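Local coordinates for protein peptidoglycan D,D-transpeptidase MrdA (Pseudomonas aeruginosa, PDB 7KIS) that probably cross-links peptidoglycan strands as a membrane-bound, penicillin-binding serine D,D-transpeptidase of cell wall synthesis, at residues I398-G411 with G420-K432. Numbering follows the deposited sequence.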
loop_
_atom_site.group_PDB
_atom_site.type_symbol
_atom_site.label_atom_id
_atom_site.label_comp_id
_atom_site.label_asym_id
_atom_site.label_seq_id
_atom_site.Cartn_x
_atom_site.Cartn_y
_atom_site.Cartn_z
ATOM N N ILE A 398 -21.465 12.262 -6.301
ATOM C CA ILE A 398 -20.385 11.382 -6.756
ATOM C C ILE A 398 -19.472 12.091 -7.745
ATOM O O ILE A 398 -18.324 11.687 -7.933
ATOM C CB ILE A 398 -20.950 10.072 -7.349
ATOM C CG1 ILE A 398 -19.854 9.015 -7.383
ATOM C CG2 ILE A 398 -21.499 10.306 -8.744
ATOM C CD1 ILE A 398 -19.017 8.973 -6.127
ATOM N N ASP A 399 -19.959 13.156 -8.372
ATOM C CA ASP A 399 -19.119 13.913 -9.292
ATOM C C ASP A 399 -17.936 14.547 -8.567
ATOM O O ASP A 399 -16.800 14.511 -9.057
ATOM C CB ASP A 399 -19.949 14.987 -9.998
ATOM C CG ASP A 399 -20.864 14.424 -11.075
ATOM O OD1 ASP A 399 -20.495 13.413 -11.710
ATOM O OD2 ASP A 399 -21.935 15.012 -11.308
ATOM N N ARG A 400 -18.188 15.142 -7.405
ATOM C CA ARG A 400 -17.137 15.775 -6.628
ATOM C C ARG A 400 -16.517 14.824 -5.612
ATOM O O ARG A 400 -15.482 15.157 -5.022
ATOM C CB ARG A 400 -17.679 17.004 -5.896
ATOM C CG ARG A 400 -18.337 18.045 -6.781
ATOM C CD ARG A 400 -18.859 19.217 -5.955
ATOM N NE ARG A 400 -19.767 18.790 -4.892
ATOM C CZ ARG A 400 -20.409 19.621 -4.078
ATOM N NH1 ARG A 400 -20.250 20.932 -4.202
ATOM N NH2 ARG A 400 -21.219 19.146 -3.141
ATOM N N LEU A 401 -17.117 13.646 -5.404
ATOM C CA LEU A 401 -16.513 12.628 -4.549
ATOM C C LEU A 401 -15.439 11.852 -5.302
ATOM O O LEU A 401 -14.300 11.744 -4.835
ATOM C CB LEU A 401 -17.585 11.682 -3.994
ATOM C CG LEU A 401 -17.103 10.489 -3.157
ATOM C CD1 LEU A 401 -16.272 10.981 -1.984
ATOM C CD2 LEU A 401 -18.278 9.655 -2.659
ATOM N N HIS A 402 -15.792 11.296 -6.466
ATOM C CA HIS A 402 -14.807 10.589 -7.280
ATOM C C HIS A 402 -13.628 11.484 -7.635
ATOM O O HIS A 402 -12.492 11.005 -7.727
ATOM C CB HIS A 402 -15.468 10.050 -8.550
ATOM C CG HIS A 402 -14.534 9.918 -9.714
ATOM N ND1 HIS A 402 -13.784 8.784 -9.944
ATOM C CD2 HIS A 402 -14.236 10.776 -10.719
ATOM C CE1 HIS A 402 -13.061 8.951 -11.037
ATOM N NE2 HIS A 402 -13.315 10.151 -11.526
ATOM N N ALA A 403 -13.875 12.781 -7.834
ATOM C CA ALA A 403 -12.792 13.705 -8.147
ATOM C C ALA A 403 -11.857 13.896 -6.958
ATOM O O ALA A 403 -10.637 13.997 -7.131
ATOM C CB ALA A 403 -13.365 15.047 -8.599
ATOM N N PHE A 404 -12.409 13.952 -5.742
ATOM C CA PHE A 404 -11.574 14.163 -4.563
ATOM C C PHE A 404 -10.786 12.909 -4.203
ATOM O O PHE A 404 -9.580 12.978 -3.940
ATOM C CB PHE A 404 -12.435 14.614 -3.383
ATOM C CG PHE A 404 -11.650 15.240 -2.265
ATOM C CD1 PHE A 404 -11.059 14.455 -1.288
ATOM C CD2 PHE A 404 -11.499 16.615 -2.194
ATOM C CE1 PHE A 404 -10.335 15.029 -0.262
ATOM C CE2 PHE A 404 -10.776 17.195 -1.169
ATOM C CZ PHE A 404 -10.193 16.400 -0.202
ATOM N N MET A 405 -11.451 11.751 -4.182
ATOM C CA MET A 405 -10.755 10.509 -3.871
ATOM C C MET A 405 -9.758 10.120 -4.953
ATOM O O MET A 405 -8.852 9.325 -4.684
ATOM C CB MET A 405 -11.763 9.378 -3.652
ATOM C CG MET A 405 -12.807 9.683 -2.589
ATOM S SD MET A 405 -12.089 9.918 -0.952
ATOM C CE MET A 405 -11.745 8.224 -0.486
ATOM N N SER A 406 -9.900 10.664 -6.163
ATOM C CA SER A 406 -8.899 10.428 -7.197
ATOM C C SER A 406 -7.613 11.183 -6.891
ATOM O O SER A 406 -6.513 10.649 -7.076
ATOM C CB SER A 406 -9.444 10.824 -8.568
ATOM O OG SER A 406 -8.754 10.143 -9.602
ATOM N N ARG A 407 -7.731 12.428 -6.420
ATOM C CA ARG A 407 -6.550 13.196 -6.043
ATOM C C ARG A 407 -5.809 12.561 -4.875
ATOM O O ARG A 407 -4.655 12.920 -4.619
ATOM C CB ARG A 407 -6.943 14.636 -5.706
ATOM C CG ARG A 407 -7.752 15.314 -6.798
ATOM C CD ARG A 407 -7.385 16.780 -6.961
ATOM N NE ARG A 407 -7.482 17.522 -5.710
ATOM C CZ ARG A 407 -8.553 18.211 -5.332
ATOM N NH1 ARG A 407 -9.626 18.248 -6.111
ATOM N NH2 ARG A 407 -8.553 18.862 -4.177
ATOM N N PHE A 408 -6.444 11.630 -4.164
ATOM C CA PHE A 408 -5.799 10.864 -3.109
ATOM C C PHE A 408 -5.105 9.614 -3.637
ATOM O O PHE A 408 -4.463 8.902 -2.857
ATOM C CB PHE A 408 -6.820 10.466 -2.039
ATOM C CG PHE A 408 -6.813 11.356 -0.830
ATOM C CD1 PHE A 408 -7.304 12.649 -0.900
ATOM C CD2 PHE A 408 -6.311 10.900 0.378
ATOM C CE1 PHE A 408 -7.296 13.471 0.215
ATOM C CE2 PHE A 408 -6.300 11.716 1.495
ATOM C CZ PHE A 408 -6.794 13.002 1.413
ATOM N N GLY A 409 -5.228 9.326 -4.930
ATOM C CA GLY A 409 -4.553 8.202 -5.542
ATOM C C GLY A 409 -5.407 6.983 -5.813
ATOM O O GLY A 409 -4.863 5.950 -6.220
ATOM N N PHE A 410 -6.719 7.066 -5.611
ATOM C CA PHE A 410 -7.621 5.963 -5.914
ATOM C C PHE A 410 -8.067 6.037 -7.369
ATOM O O PHE A 410 -8.435 7.109 -7.860
ATOM C CB PHE A 410 -8.830 5.986 -4.980
ATOM C CG PHE A 410 -8.478 5.796 -3.532
ATOM C CD1 PHE A 410 -7.999 4.579 -3.075
ATOM C CD2 PHE A 410 -8.619 6.837 -2.627
ATOM C CE1 PHE A 410 -7.672 4.402 -1.743
ATOM C CE2 PHE A 410 -8.292 6.666 -1.294
ATOM C CZ PHE A 410 -7.817 5.446 -0.852
ATOM N N GLY A 411 -8.037 4.895 -8.053
ATOM C CA GLY A 411 -8.378 4.847 -9.462
ATOM C C GLY A 411 -7.274 4.297 -10.343
ATOM O O GLY A 411 -7.468 3.278 -11.013
ATOM N N GLY A 420 3.459 -3.985 -12.443
ATOM C CA GLY A 420 2.168 -4.639 -12.473
ATOM C C GLY A 420 1.211 -4.183 -11.400
ATOM O O GLY A 420 0.396 -4.981 -10.925
ATOM N N GLU A 421 1.286 -2.918 -10.998
ATOM C CA GLU A 421 0.363 -2.398 -10.000
ATOM C C GLU A 421 -1.019 -2.234 -10.618
ATOM O O GLU A 421 -1.177 -1.565 -11.642
ATOM C CB GLU A 421 0.872 -1.062 -9.459
ATOM C CG GLU A 421 0.372 -0.710 -8.066
ATOM C CD GLU A 421 0.594 0.753 -7.723
ATOM O OE1 GLU A 421 -0.284 1.355 -7.069
ATOM O OE2 GLU A 421 1.648 1.301 -8.110
ATOM N N ALA A 422 -2.019 -2.848 -9.993
ATOM C CA ALA A 422 -3.382 -2.739 -10.488
ATOM C C ALA A 422 -3.909 -1.333 -10.242
ATOM O O ALA A 422 -3.623 -0.719 -9.211
ATOM C CB ALA A 422 -4.286 -3.773 -9.816
ATOM N N ASP A 423 -4.678 -0.820 -11.203
ATOM C CA ASP A 423 -5.142 0.556 -11.103
ATOM C C ASP A 423 -6.104 0.743 -9.939
ATOM O O ASP A 423 -6.072 1.784 -9.274
ATOM C CB ASP A 423 -5.834 0.966 -12.405
ATOM C CG ASP A 423 -4.859 1.395 -13.478
ATOM O OD1 ASP A 423 -3.880 2.095 -13.146
ATOM O OD2 ASP A 423 -5.084 1.045 -14.658
ATOM N N GLY A 424 -6.903 -0.271 -9.630
ATOM C CA GLY A 424 -8.010 -0.084 -8.718
ATOM C C GLY A 424 -9.176 0.554 -9.448
ATOM O O GLY A 424 -9.137 0.804 -10.654
ATOM N N LEU A 425 -10.241 0.825 -8.700
ATOM C CA LEU A 425 -11.425 1.439 -9.289
ATOM C C LEU A 425 -11.997 2.465 -8.325
ATOM O O LEU A 425 -12.299 2.139 -7.174
ATOM C CB LEU A 425 -12.481 0.387 -9.639
ATOM C CG LEU A 425 -13.759 0.932 -10.280
ATOM C CD1 LEU A 425 -13.444 1.657 -11.581
ATOM C CD2 LEU A 425 -14.759 -0.188 -10.517
ATOM N N MET A 426 -12.138 3.699 -8.799
ATOM C CA MET A 426 -12.888 4.739 -8.097
ATOM C C MET A 426 -14.075 5.098 -8.974
ATOM O O MET A 426 -13.932 5.887 -9.925
ATOM C CB MET A 426 -12.023 5.968 -7.820
ATOM C CG MET A 426 -12.700 7.002 -6.933
ATOM S SD MET A 426 -13.703 6.236 -5.646
ATOM C CE MET A 426 -14.707 7.625 -5.122
ATOM N N PRO A 427 -15.255 4.538 -8.715
ATOM C CA PRO A 427 -16.355 4.663 -9.675
ATOM C C PRO A 427 -16.846 6.092 -9.826
ATOM O O PRO A 427 -16.858 6.883 -8.880
ATOM C CB PRO A 427 -17.449 3.764 -9.088
ATOM C CG PRO A 427 -17.123 3.663 -7.640
ATOM C CD PRO A 427 -15.629 3.733 -7.541
ATOM N N SER A 428 -17.265 6.408 -11.047
ATOM C CA SER A 428 -17.778 7.719 -11.400
ATOM C C SER A 428 -19.031 7.517 -12.240
ATOM O O SER A 428 -19.406 6.387 -12.567
ATOM C CB SER A 428 -16.722 8.554 -12.134
ATOM O OG SER A 428 -16.909 8.513 -13.538
ATOM N N ARG A 429 -19.684 8.621 -12.604
ATOM C CA ARG A 429 -20.855 8.513 -13.469
ATOM C C ARG A 429 -20.475 8.082 -14.881
ATOM O O ARG A 429 -21.254 7.389 -15.547
ATOM C CB ARG A 429 -21.610 9.845 -13.504
ATOM C CG ARG A 429 -22.885 9.822 -14.343
ATOM C CD ARG A 429 -23.663 11.128 -14.249
ATOM N NE ARG A 429 -23.500 11.790 -12.959
ATOM C CZ ARG A 429 -24.359 11.680 -11.951
ATOM N NH1 ARG A 429 -24.136 12.323 -10.813
ATOM N NH2 ARG A 429 -25.443 10.925 -12.081
ATOM N N GLU A 430 -19.289 8.469 -15.352
ATOM C CA GLU A 430 -18.853 8.059 -16.682
ATOM C C GLU A 430 -18.475 6.583 -16.737
ATOM O O GLU A 430 -18.690 5.935 -17.767
ATOM C CB GLU A 430 -17.679 8.929 -17.135
ATOM C CG GLU A 430 -17.842 10.418 -16.837
ATOM C CD GLU A 430 -18.783 11.126 -17.799
ATOM O OE1 GLU A 430 -19.891 10.610 -18.062
ATOM O OE2 GLU A 430 -18.413 12.214 -18.287
ATOM N N TRP A 431 -17.906 6.037 -15.659
ATOM C CA TRP A 431 -17.523 4.627 -15.660
ATOM C C TRP A 431 -18.738 3.717 -15.794
ATOM O O TRP A 431 -18.735 2.769 -16.588
ATOM C CB TRP A 431 -16.744 4.286 -14.389
ATOM C CG TRP A 431 -16.621 2.806 -14.156
ATOM C CD1 TRP A 431 -15.680 1.971 -14.684
ATOM C CD2 TRP A 431 -17.473 1.987 -13.343
ATOM N NE1 TRP A 431 -15.890 0.684 -14.248
ATOM C CE2 TRP A 431 -16.985 0.667 -13.426
ATOM C CE3 TRP A 431 -18.599 2.241 -12.554
ATOM C CZ2 TRP A 431 -17.583 -0.395 -12.749
ATOM C CZ3 TRP A 431 -19.192 1.184 -11.883
ATOM C CH2 TRP A 431 -18.683 -0.116 -11.985
ATOM N N LYS A 432 -19.791 3.990 -15.019
ATOM C CA LYS A 432 -20.971 3.131 -15.054
ATOM C C LYS A 432 -21.722 3.258 -16.371
ATOM O O LYS A 432 -22.367 2.298 -16.809
ATOM C CB LYS A 432 -21.887 3.459 -13.875
ATOM C CG LYS A 432 -22.937 2.402 -13.582
ATOM C CD LYS A 432 -23.751 2.767 -12.351
ATOM C CE LYS A 432 -25.205 2.366 -12.505
ATOM N NZ LYS A 432 -25.671 1.477 -11.406
#
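M426 packs against helix 398-407 at L401, H402 and M405, and against F410 just beyond the helix end. The helix belongs to the penicillin-binding transpeptidase domain. The chain leaves it through a Schellman motif at G409, passes G411 and returns as an extended run that packs back on the helix it came from. The M426 side chain starts with CG anti to the backbone N (chi1 -172°) and bends at chi2. This carries CE to 3.7 Å from M405 CB and to 4.2 Å from L401 CG. Nearer the backbone, M426 CB meets F410 CB at 4.3 Å. Helix 443-449 adds L448 beside I398, L401 and P427, and helix 330-340 adds A332 beside M405. The side chain of M405 is about 11 Å from that of S327, the predicted acyl-ester serine, so the contact is near the active site but does not touch that serine.

H402 marks the change to polar contacts. Its ring has S428 CB over the centre of one face, 3.5 Å from the centroid, as a CH-pi contact. At the ring edge, ND1 gives a weak, bent hydrogen bond to M426 O (2.9 Å, 130° at the hydrogen). The ring therefore meets the 426-428 run by one face and by its ND1 edge. S428 is also the N-cap of helix 429-435. Its OG accepts from E430 N at 3.0 Å and weakly from W431 N.

The exposed end of the contact is a long salt bridge. R429 runs out extended and then bends at chi3. D399 lies at the edge of its guanidinium, with the carboxylate plane turned 63° from it, and D399 OD2 stands 3.5 Å from R429 NH1.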